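Local structure of peptidoglycan-N-acetylmuramic acid deacetylase PdaA (Bacillus subtilis, 1NY1) at residues Lys43-Thr48 against Tyr221-Ile226. The protein removes the acetyl group from N-acetylmuramic acid in peptidoglycan, a step toward the muramic delta-lactam of the spore cortex, and is required for germination. Residues are numbered along the deposited sequence; the frame is centred on the assembly and turned at random.
Sequences KTIYLT and YTFKSI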
loop_
_atom_site.group_PDB
_atom_site.type_symbol
_atom_site.label_atom_id
_atom_site.label_comp_id
_atom_site.label_asym_id
_atom_site.label_seq_id
_atom_site.Cartn_x
_atom_site.Cartn_y
_atom_site.Cartn_z
ATOM N N LYS A 43 4.212 0.786 19.058
ATOM C CA LYS A 43 3.907 -0.493 18.412
ATOM C C LYS A 43 2.650 -0.381 17.559
ATOM O O LYS A 43 1.566 -0.819 17.949
ATOM C CB LYS A 43 3.732 -1.601 19.461
ATOM C CG LYS A 43 5.013 -1.927 20.220
ATOM C CD LYS A 43 4.812 -2.985 21.307
ATOM C CE LYS A 43 4.897 -4.407 20.763
ATOM N NZ LYS A 43 4.909 -5.409 21.874
ATOM N N THR A 44 2.827 0.209 16.384
ATOM C CA THR A 44 1.748 0.428 15.442
ATOM C C THR A 44 2.129 -0.115 14.074
ATOM O O THR A 44 3.291 -0.057 13.677
ATOM C CB THR A 44 1.449 1.933 15.306
ATOM O OG1 THR A 44 1.020 2.443 16.573
ATOM C CG2 THR A 44 0.369 2.181 14.261
ATOM N N ILE A 45 1.137 -0.650 13.373
ATOM C CA ILE A 45 1.314 -1.191 12.032
ATOM C C ILE A 45 0.238 -0.573 11.142
ATOM O O ILE A 45 -0.895 -0.367 11.580
ATOM C CB ILE A 45 1.168 -2.729 12.030
ATOM C CG1 ILE A 45 2.385 -3.365 12.715
ATOM C CG2 ILE A 45 1.021 -3.250 10.602
ATOM C CD1 ILE A 45 2.203 -4.851 13.047
ATOM N N TYR A 46 0.609 -0.260 9.903
ATOM C CA TYR A 46 -0.310 0.334 8.931
ATOM C C TYR A 46 -0.448 -0.670 7.792
ATOM O O TYR A 46 0.535 -0.987 7.123
ATOM C CB TYR A 46 0.264 1.645 8.376
ATOM C CG TYR A 46 0.786 2.580 9.443
ATOM C CD1 TYR A 46 -0.036 3.554 10.011
ATOM C CD2 TYR A 46 2.087 2.446 9.932
ATOM C CE1 TYR A 46 0.426 4.368 11.045
ATOM C CE2 TYR A 46 2.558 3.249 10.963
ATOM C CZ TYR A 46 1.727 4.204 11.518
ATOM O OH TYR A 46 2.185 4.974 12.560
ATOM N N LEU A 47 -1.654 -1.173 7.568
ATOM C CA LEU A 47 -1.860 -2.144 6.499
ATOM C C LEU A 47 -2.190 -1.479 5.167
ATOM O O LEU A 47 -3.040 -0.592 5.106
ATOM C CB LEU A 47 -2.993 -3.110 6.870
ATOM C CG LEU A 47 -2.772 -3.980 8.116
ATOM C CD1 LEU A 47 -3.984 -4.873 8.344
ATOM C CD2 LEU A 47 -1.519 -4.827 7.928
ATOM N N THR A 48 -1.498 -1.892 4.109
ATOM C CA THR A 48 -1.773 -1.376 2.771
ATOM C C THR A 48 -1.812 -2.582 1.837
ATOM O O THR A 48 -1.180 -3.617 2.100
ATOM C CB THR A 48 -0.700 -0.370 2.250
ATOM O OG1 THR A 48 0.473 -1.077 1.831
ATOM C CG2 THR A 48 -0.332 0.643 3.326
ATOM N N TYR A 221 0.304 -4.662 19.548
ATOM C CA TYR A 221 0.321 -3.805 18.363
ATOM C C TYR A 221 -1.053 -3.208 18.107
ATOM O O TYR A 221 -2.081 -3.835 18.380
ATOM C CB TYR A 221 0.729 -4.597 17.112
ATOM C CG TYR A 221 2.218 -4.725 16.892
ATOM C CD1 TYR A 221 2.955 -3.682 16.338
ATOM C CD2 TYR A 221 2.891 -5.894 17.245
ATOM C CE1 TYR A 221 4.331 -3.800 16.140
ATOM C CE2 TYR A 221 4.267 -6.021 17.052
ATOM C CZ TYR A 221 4.978 -4.970 16.502
ATOM O OH TYR A 221 6.339 -5.085 16.331
ATOM N N THR A 222 -1.051 -1.991 17.578
ATOM C CA THR A 222 -2.271 -1.275 17.221
ATOM C C THR A 222 -2.168 -1.019 15.717
ATOM O O THR A 222 -1.092 -0.687 15.220
ATOM C CB THR A 222 -2.371 0.086 17.954
ATOM O OG1 THR A 222 -2.632 -0.139 19.346
ATOM C CG2 THR A 222 -3.490 0.939 17.365
ATOM N N PHE A 223 -3.277 -1.187 15.004
ATOM C CA PHE A 223 -3.309 -0.970 13.557
ATOM C C PHE A 223 -3.952 0.367 13.223
ATOM O O PHE A 223 -5.084 0.636 13.625
ATOM C CB PHE A 223 -4.093 -2.095 12.874
ATOM C CG PHE A 223 -3.402 -3.423 12.920
ATOM C CD1 PHE A 223 -2.510 -3.792 11.914
ATOM C CD2 PHE A 223 -3.604 -4.290 13.992
ATOM C CE1 PHE A 223 -1.831 -5.007 11.976
ATOM C CE2 PHE A 223 -2.929 -5.505 14.062
ATOM C CZ PHE A 223 -2.037 -5.867 13.053
ATOM N N LYS A 224 -3.227 1.207 12.492
ATOM C CA LYS A 224 -3.744 2.515 12.101
ATOM C C LYS A 224 -3.710 2.642 10.581
ATOM O O LYS A 224 -3.086 1.832 9.900
ATOM C CB LYS A 224 -2.914 3.628 12.747
ATOM C CG LYS A 224 -3.008 3.661 14.270
ATOM C CD LYS A 224 -2.221 4.829 14.848
ATOM C CE LYS A 224 -2.341 4.889 16.369
ATOM N NZ LYS A 224 -1.519 5.989 16.944
ATOM N N SER A 225 -4.379 3.661 10.054
ATOM C CA SER A 225 -4.434 3.868 8.611
ATOM C C SER A 225 -3.391 4.864 8.136
ATOM O O SER A 225 -2.747 5.536 8.938
ATOM C CB SER A 225 -5.815 4.387 8.218
ATOM O OG SER A 225 -5.955 5.734 8.651
ATOM N N ILE A 226 -3.240 4.962 6.818
ATOM C CA ILE A 226 -2.290 5.896 6.241
ATOM C C ILE A 226 -2.744 7.315 6.585
ATOM O O ILE A 226 -1.918 8.192 6.846
ATOM C CB ILE A 226 -2.201 5.720 4.706
ATOM C CG1 ILE A 226 -1.692 4.308 4.373
ATOM C CG2 ILE A 226 -1.308 6.803 4.101
ATOM C CD1 ILE A 226 -0.314 3.974 4.931
HETATM O O HOH W 1 0.122 -0.239 20.568
HETATM O O HOH W 2 -4.005 -0.517 9.133
#
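Ile45 touches two aromatic rings of 221-226, with a different branch for each. Its CD1 sits over one face of the Tyr221 ring, 3.9 Å from the centroid, while its CG2, anti to the backbone N, meets CE1 of the side-by-side Phe223 at 3.6 Å. Leu47 CG lies 3.8 Å from Phe223 CD1, and Leu216 of helix 205-219 packs on Ile45 and both aromatics. The bent chain of Lys43 crosses the other face of Tyr221 with CE, and its NZ hydrogen-bonds Gln219 O; an alanine at Tyr221 would probably open a gap beside Ile45 CD1 and free the Lys43 chain to turn. On the sheet face of Thr44 and Tyr46, Lys224 lays its extended chain across Thr44 CG2 (CG at 3.7 Å) and ends in salt bridges to Glu42 and Glu232. Three backbone hydrogen bonds join the segments: Thr222 N to Lys43 O, Ile45 N to Thr222 O and Lys224 N to Ile45 O. Beyond them the two chains diverge, and a water bridges Lys224 O to Leu47 N. The short last strand thus lines the edge of 44-51 that 73-76 takes over from Leu47, extending the parallel core of the NodB-type beta/alpha barrel.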